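PDB 4WBY: A-adding tRNA nucleotidyltransferase, which adds the terminal adenosine to tRNA ending in CC, using ATP and magnesium to complete the 3' CCA end. Local coordinates for residues G142-R145 with D146-D149; H156-S159 with F160-D163; K187-K190 with Q191-L195. One frame throughout, in Å; residues are numbered along the deposited sequence.

Interaction 1. Residues G142-R145 with D146-D149; sequences GGLR and DLKD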
loop_
_atom_site.group_PDB
_atom_site.type_symbol
_atom_site.label_atom_id
_atom_site.label_comp_id
_atom_site.label_asym_id
_atom_site.label_seq_id
_atom_site.Cartn_x
_atom_site.Cartn_y
_atom_site.Cartn_z
ATOM N N GLY A 142 14.308 -12.198 -18.225
ATOM C CA GLY A 142 14.075 -10.982 -18.984
ATOM C C GLY A 142 13.565 -9.817 -18.157
ATOM O O GLY A 142 12.845 -8.957 -18.670
ATOM N N GLY A 143 13.934 -9.781 -16.880
ATOM C CA GLY A 143 13.478 -8.720 -16.003
ATOM C C GLY A 143 14.005 -7.351 -16.382
ATOM O O GLY A 143 13.259 -6.378 -16.350
ATOM N N LEU A 144 15.281 -7.256 -16.747
ATOM C CA LEU A 144 15.832 -5.951 -17.096
ATOM C C LEU A 144 15.188 -5.439 -18.386
ATOM O O LEU A 144 14.872 -4.253 -18.499
ATOM C CB LEU A 144 17.357 -6.007 -17.232
ATOM C CG LEU A 144 18.059 -4.649 -17.360
ATOM C CD1 LEU A 144 17.842 -3.755 -16.127
ATOM C CD2 LEU A 144 19.556 -4.839 -17.614
ATOM N N ARG A 145 14.962 -6.343 -19.336
ATOM C CA ARG A 145 14.284 -5.993 -20.583
ATOM C C ARG A 145 12.845 -5.538 -20.312
ATOM O O ARG A 145 12.357 -4.599 -20.946
ATOM C CB ARG A 145 14.305 -7.179 -21.545
ATOM C CG ARG A 145 13.585 -6.937 -22.870
ATOM C CD ARG A 145 14.212 -5.824 -23.683
ATOM N NE ARG A 145 13.479 -5.613 -24.930
ATOM C CZ ARG A 145 14.044 -5.297 -26.090
ATOM N NH1 ARG A 145 15.359 -5.149 -26.174
ATOM N NH2 ARG A 145 13.289 -5.126 -27.169
ATOM N N ASP A 146 12.166 -6.181 -19.369
ATOM C CA ASP A 146 10.803 -5.767 -19.051
ATOM C C ASP A 146 10.764 -4.454 -18.254
ATOM O O ASP A 146 9.802 -3.695 -18.368
ATOM C CB ASP A 146 10.061 -6.887 -18.322
ATOM C CG ASP A 146 9.659 -8.014 -19.262
ATOM O OD1 ASP A 146 9.624 -7.793 -20.494
ATOM O OD2 ASP A 146 9.375 -9.118 -18.777
ATOM N N LEU A 147 11.807 -4.152 -17.486
ATOM C CA LEU A 147 11.927 -2.798 -16.935
ATOM C C LEU A 147 12.057 -1.787 -18.065
ATOM O O LEU A 147 11.347 -0.778 -18.098
ATOM C CB LEU A 147 13.124 -2.662 -15.998
ATOM C CG LEU A 147 12.999 -3.221 -14.582
ATOM C CD1 LEU A 147 14.319 -3.074 -13.840
ATOM C CD2 LEU A 147 11.876 -2.566 -13.786
ATOM N N LYS A 148 12.977 -2.059 -18.987
ATOM C CA LYS A 148 13.201 -1.188 -20.135
ATOM C C LYS A 148 11.901 -0.899 -20.878
ATOM O O LYS A 148 11.604 0.252 -21.226
ATOM C CB LYS A 148 14.205 -1.829 -21.090
ATOM C CG LYS A 148 14.502 -0.985 -22.325
ATOM C CD LYS A 148 15.550 -1.649 -23.206
ATOM C CE LYS A 148 15.893 -0.788 -24.412
ATOM N NZ LYS A 148 17.055 -1.332 -25.179
ATOM N N ASP A 149 11.123 -1.954 -21.101
ATOM C CA ASP A 149 9.921 -1.862 -21.911
ATOM C C ASP A 149 8.672 -1.515 -21.105
ATOM O O ASP A 149 7.591 -1.373 -21.675
ATOM C CB ASP A 149 9.719 -3.177 -22.661
ATOM C CG ASP A 149 10.786 -3.412 -23.726
ATOM O OD1 ASP A 149 11.412 -2.429 -24.190
ATOM O OD2 ASP A 149 10.998 -4.578 -24.108
HETATM O O HOH W 1 11.663 -9.686 -21.382
#

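Interaction 2. Residues H156-S159 with F160-D163; sequences HPVS and FIED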
loop_
_atom_site.group_PDB
_atom_site.type_symbol
_atom_site.label_atom_id
_atom_site.label_comp_id
_atom_site.label_asym_id
_atom_site.label_seq_id
_atom_site.Cartn_x
_atom_site.Cartn_y
_atom_site.Cartn_z
ATOM N N HIS A 156 5.487 -17.687 -15.961
ATOM C CA HIS A 156 5.004 -18.890 -16.626
ATOM C C HIS A 156 3.518 -18.707 -16.883
ATOM O O HIS A 156 2.842 -18.022 -16.116
ATOM C CB HIS A 156 5.243 -20.111 -15.722
ATOM C CG HIS A 156 4.804 -21.418 -16.315
ATOM N ND1 HIS A 156 3.478 -21.780 -16.440
ATOM C CD2 HIS A 156 5.523 -22.452 -16.812
ATOM C CE1 HIS A 156 3.401 -22.976 -16.996
ATOM N NE2 HIS A 156 4.628 -23.404 -17.235
ATOM N N PRO A 157 3.002 -19.298 -17.968
ATOM C CA PRO A 157 1.615 -19.002 -18.346
ATOM C C PRO A 157 0.541 -19.467 -17.368
ATOM O O PRO A 157 -0.561 -18.943 -17.458
ATOM C CB PRO A 157 1.450 -19.724 -19.696
ATOM C CG PRO A 157 2.617 -20.636 -19.802
ATOM C CD PRO A 157 3.727 -20.010 -19.032
ATOM N N VAL A 158 0.810 -20.401 -16.458
ATOM C CA VAL A 158 -0.275 -20.786 -15.548
ATOM C C VAL A 158 -0.253 -19.972 -14.246
ATOM O O VAL A 158 -0.977 -20.279 -13.301
ATOM C CB VAL A 158 -0.267 -22.302 -15.222
ATOM C CG1 VAL A 158 -0.334 -23.136 -16.511
ATOM C CG2 VAL A 158 0.906 -22.693 -14.345
ATOM N N SER A 159 0.535 -18.896 -14.222
ATOM C CA SER A 159 0.741 -18.115 -13.002
ATOM C C SER A 159 -0.542 -17.646 -12.293
ATOM O O SER A 159 -0.637 -17.718 -11.062
ATOM C CB SER A 159 1.612 -16.903 -13.331
ATOM O OG SER A 159 1.916 -16.159 -12.167
ATOM N N PHE A 160 -1.522 -17.157 -13.048
ATOM C CA PHE A 160 -2.743 -16.659 -12.419
ATOM C C PHE A 160 -3.683 -17.796 -11.994
ATOM O O PHE A 160 -4.505 -17.608 -11.111
ATOM C CB PHE A 160 -3.495 -15.701 -13.347
ATOM C CG PHE A 160 -2.734 -14.445 -13.683
ATOM C CD1 PHE A 160 -2.287 -13.592 -12.679
ATOM C CD2 PHE A 160 -2.494 -14.102 -15.003
ATOM C CE1 PHE A 160 -1.585 -12.421 -12.993
ATOM C CE2 PHE A 160 -1.799 -12.947 -15.324
ATOM C CZ PHE A 160 -1.349 -12.093 -14.314
ATOM N N ILE A 161 -3.591 -18.955 -12.638
ATOM C CA ILE A 161 -4.368 -20.116 -12.207
ATOM C C ILE A 161 -3.798 -20.633 -10.889
ATOM O O ILE A 161 -4.521 -20.968 -9.947
ATOM C CB ILE A 161 -4.333 -21.270 -13.241
ATOM C CG1 ILE A 161 -4.677 -20.787 -14.649
ATOM C CG2 ILE A 161 -5.297 -22.382 -12.834
ATOM C CD1 ILE A 161 -4.487 -21.870 -15.716
ATOM N N GLU A 162 -2.471 -20.689 -10.844
ATOM C CA GLU A 162 -1.724 -21.190 -9.697
ATOM C C GLU A 162 -1.950 -20.323 -8.455
ATOM O O GLU A 162 -2.116 -20.835 -7.346
ATOM C CB GLU A 162 -0.244 -21.247 -10.082
ATOM C CG GLU A 162 0.735 -21.624 -9.021
ATOM C CD GLU A 162 2.151 -21.636 -9.578
ATOM O OE1 GLU A 162 2.689 -20.561 -9.933
ATOM O OE2 GLU A 162 2.723 -22.725 -9.677
ATOM N N ASP A 163 -1.992 -19.010 -8.659
ATOM C CA ASP A 163 -2.207 -18.065 -7.566
ATOM C C ASP A 163 -2.962 -16.841 -8.059
ATOM O O ASP A 163 -2.347 -15.849 -8.477
ATOM C CB ASP A 163 -0.879 -17.642 -6.931
ATOM C CG ASP A 163 -1.085 -16.813 -5.675
ATOM O OD1 ASP A 163 -2.261 -16.596 -5.289
ATOM O OD2 ASP A 163 -0.080 -16.385 -5.068
HETATM O O HOH W 2 -2.409 -17.978 -15.639
#

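Interaction 3. Residues K187-K190 with Q191-L195; sequences KLLK and QAVNL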
loop_
_atom_site.group_PDB
_atom_site.type_symbol
_atom_site.label_atom_id
_atom_site.label_comp_id
_atom_site.label_asym_id
_atom_site.label_seq_id
_atom_site.Cartn_x
_atom_site.Cartn_y
_atom_site.Cartn_z
ATOM N N LYS A 187 -3.916 -11.368 -21.565
ATOM C CA LYS A 187 -4.858 -12.420 -21.949
ATOM C C LYS A 187 -5.073 -13.380 -20.795
ATOM O O LYS A 187 -6.202 -13.792 -20.508
ATOM C CB LYS A 187 -4.360 -13.197 -23.167
ATOM C CG LYS A 187 -4.362 -12.423 -24.447
ATOM C CD LYS A 187 -3.834 -13.277 -25.584
ATOM C CE LYS A 187 -3.636 -12.427 -26.828
ATOM N NZ LYS A 187 -3.016 -13.198 -27.936
ATOM N N LEU A 188 -3.977 -13.765 -20.151
ATOM C CA LEU A 188 -4.058 -14.719 -19.051
ATOM C C LEU A 188 -4.840 -14.141 -17.882
ATOM O O LEU A 188 -5.611 -14.845 -17.238
ATOM C CB LEU A 188 -2.657 -15.127 -18.596
ATOM C CG LEU A 188 -1.873 -15.950 -19.618
ATOM C CD1 LEU A 188 -0.397 -16.004 -19.234
ATOM C CD2 LEU A 188 -2.463 -17.350 -19.729
ATOM N N LEU A 189 -4.632 -12.859 -17.600
ATOM C CA LEU A 189 -5.317 -12.217 -16.486
ATOM C C LEU A 189 -6.816 -12.145 -16.763
ATOM O O LEU A 189 -7.629 -12.496 -15.909
ATOM C CB LEU A 189 -4.728 -10.828 -16.226
ATOM C CG LEU A 189 -5.224 -10.076 -14.983
ATOM C CD1 LEU A 189 -4.116 -9.170 -14.413
ATOM C CD2 LEU A 189 -6.474 -9.256 -15.284
ATOM N N LYS A 190 -7.181 -11.713 -17.963
ATOM C CA LYS A 190 -8.594 -11.613 -18.320
ATOM C C LYS A 190 -9.256 -12.988 -18.296
ATOM O O LYS A 190 -10.395 -13.127 -17.846
ATOM C CB LYS A 190 -8.762 -10.969 -19.702
ATOM C CG LYS A 190 -8.365 -9.492 -19.732
ATOM C CD LYS A 190 -8.375 -8.936 -21.149
ATOM C CE LYS A 190 -9.763 -8.842 -21.712
ATOM N NZ LYS A 190 -9.735 -8.070 -22.984
ATOM N N GLN A 191 -8.544 -14.002 -18.778
ATOM C CA GLN A 191 -9.088 -15.354 -18.798
ATOM C C GLN A 191 -9.279 -15.894 -17.388
ATOM O O GLN A 191 -10.292 -16.539 -17.105
ATOM C CB GLN A 191 -8.186 -16.282 -19.619
ATOM C CG GLN A 191 -8.340 -16.016 -21.116
ATOM C CD GLN A 191 -7.467 -16.885 -21.996
ATOM O OE1 GLN A 191 -6.675 -17.694 -21.513
ATOM N NE2 GLN A 191 -7.617 -16.721 -23.310
ATOM N N ALA A 192 -8.334 -15.610 -16.492
ATOM C CA ALA A 192 -8.474 -16.086 -15.112
ATOM C C ALA A 192 -9.682 -15.435 -14.447
ATOM O O ALA A 192 -10.420 -16.097 -13.724
ATOM C CB ALA A 192 -7.212 -15.817 -14.303
ATOM N N VAL A 193 -9.888 -14.140 -14.689
ATOM C CA VAL A 193 -11.063 -13.472 -14.139
ATOM C C VAL A 193 -12.326 -14.111 -14.727
ATOM O O VAL A 193 -13.264 -14.466 -13.993
ATOM C CB VAL A 193 -11.045 -11.950 -14.414
ATOM C CG1 VAL A 193 -12.372 -11.317 -13.998
ATOM C CG2 VAL A 193 -9.886 -11.291 -13.669
ATOM N N ASN A 194 -12.341 -14.307 -16.042
ATOM C CA ASN A 194 -13.549 -14.814 -16.690
ATOM C C ASN A 194 -13.900 -16.229 -16.248
ATOM O O ASN A 194 -15.080 -16.579 -16.151
ATOM C CB ASN A 194 -13.398 -14.784 -18.211
ATOM C CG ASN A 194 -14.736 -14.778 -18.925
ATOM O OD1 ASN A 194 -15.192 -15.806 -19.439
ATOM N ND2 ASN A 194 -15.376 -13.615 -18.962
ATOM N N LEU A 195 -12.870 -17.036 -15.994
ATOM C CA LEU A 195 -13.043 -18.425 -15.576
ATOM C C LEU A 195 -13.568 -18.559 -14.148
ATOM O O LEU A 195 -13.919 -19.658 -13.724
ATOM C CB LEU A 195 -11.720 -19.193 -15.701
ATOM C CG LEU A 195 -11.290 -19.616 -17.104
ATOM C CD1 LEU A 195 -9.814 -20.011 -17.085
ATOM C CD2 LEU A 195 -12.161 -20.768 -17.618
#

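Interaction 1. Residues G142-R145 with D146-D149
G142 and D146 start the backbone bonding of a short helix: D146 N donates to G142 O at 2.9 Å, and three further i to i+4 bonds follow, from L147 to G143, K148 to L144 and D149 to R145. G142 is the N-cap residue, and its positive phi costs a glycine little, whereas a residue with a beta carbon would probably be less at ease there. The carboxylate of D139 accepts the first two helical N-H groups, those of G143 and L144.

Charged groups pair at the far end. R145 NE reaches D149 OD2 at 2.8 Å in a salt bridge, coming to the syn side of the oxygen but tilted out of the carboxylate plane, so the bond is bent; the guanidinium and carboxylate planes are almost perpendicular (89°). With CG carried on the far side of CB from the backbone N (chi1 178°), the arginine chain then bends at chi2 (62°), which brings NE to the D149 carboxylate. R145 NH1 also stands 4.3 Å from K148 NZ, a like-charge pair on an exposed surface.

Apolar contact is slight: L144 CD1 lies 4.3 Å from L147 CD1.

The buried D146 turns its OD2 to R153 and T121. Replacing D146 by an alanine removes the carboxylate and would probably cost R153 this salt bridge and T121 this hydrogen bond. The helix thus uses one acidic side chain inward, to bind T121 and R153, and another outward, probably offsetting an arginine's charge.

Interaction 2. Residues H156-S159 with F160-D163
F160 follows S159 at the start of a one-turn helix, and a water joins its backbone to the preceding turn: the water accepts from F160 N at 2.9 Å and donates to P157 O. Its CB is directed away from H156-S159, and the ring packs on L188, L189 and I167, an apolar site that is a natural place for a large aromatic side chain.

I161 donates from its backbone N to V158 O, but the bond is weak, 3.0 Å long and bent to 121°. Its CD1 packs 4.3 Å from V158 CB, two branched side chains side by side at the surface.

V158 is the N-cap, last but one in a type I beta turn, H156 to S159, that launches the helix. The turn is closed by its backbone bond, S159 N to H156 O at 3.1 Å.

E162 makes the straighter bond to the same carbonyl: E162 N lies 2.9 Å from V158 O, almost in line with its C=O. The carboxylate runs out on an extended chain to R166.

D163 N closes the last turn on S159 O at 3.0 Å. D163 leaves helical geometry, and chi1 near 180° (-172°) sets the carboxylate opposite the backbone N, off the helix: OD1 caps V165 N at the start of the next helix, while OD2 pairs with R205, which like D163 is an ATP-binding residue.

Interaction 3. Residues K187-K190 with Q191-L195
Helix 183-194 carries this contact in its last two turns, where K187 to K190 are bonded to Q191 to N194 in regular alpha-helical fashion. Q191 N meets K187 O at 2.9 Å, and A192, V193 and N194 repeat the pattern on L188, L189 and K190. The next residue, L195, continues the series with its N to Q191 O.

Side chains of the second segment lean back over the carbonyls of the first. Q191 holds CG beside its backbone N (chi1 -74°), which brings CG to 3.1 Å from K187 O before the extended chain carries the amide out along the exposed side. V193 has its CG1 branch anti to the backbone N, and its other branch turns back along the helix: CG2 sits 3.4 Å from L189 O. The same methyl touches the leucine side chain, with V193 CG2 4.3 Å from L189 CD2, the one apolar side-chain pair across the contact. A192 CB comes to 3.5 Å from L188 O; an alanine suits this buried position because its single methyl lets F160 and I167 pack close against the helix.

L188 and L189 both touch F160; L188 also meets V154, and L189 meets I167, A170 and L171. K187, K190, Q191 and N194 are largely exposed, K190 also touching Y229. Such a division is the mark of an amphipathic helix, its apolar side packed on helices 159-162 and 165-177.

In the fold
Interactions 2 and 3 hold the same region together: they touch, with the F160 ring and CB lying on L188, L189 and A192 of helix 183-194, so the two interactions share one apolar core beside ATP-binding helix residues such as I167. Interaction 1, whose centre is about 20 Å from that of interaction 2 and about 23 Å from that of interaction 3, touches neither and belongs to the head domain of this chain, the C-terminal part of a longer enzyme. All three are part buried, part exposed. Interaction 1 is the one with a salt bridge across its segments; in interaction 2 the acids look outward to arginines, and interaction 3 relies on backbone bonds and aliphatic packing.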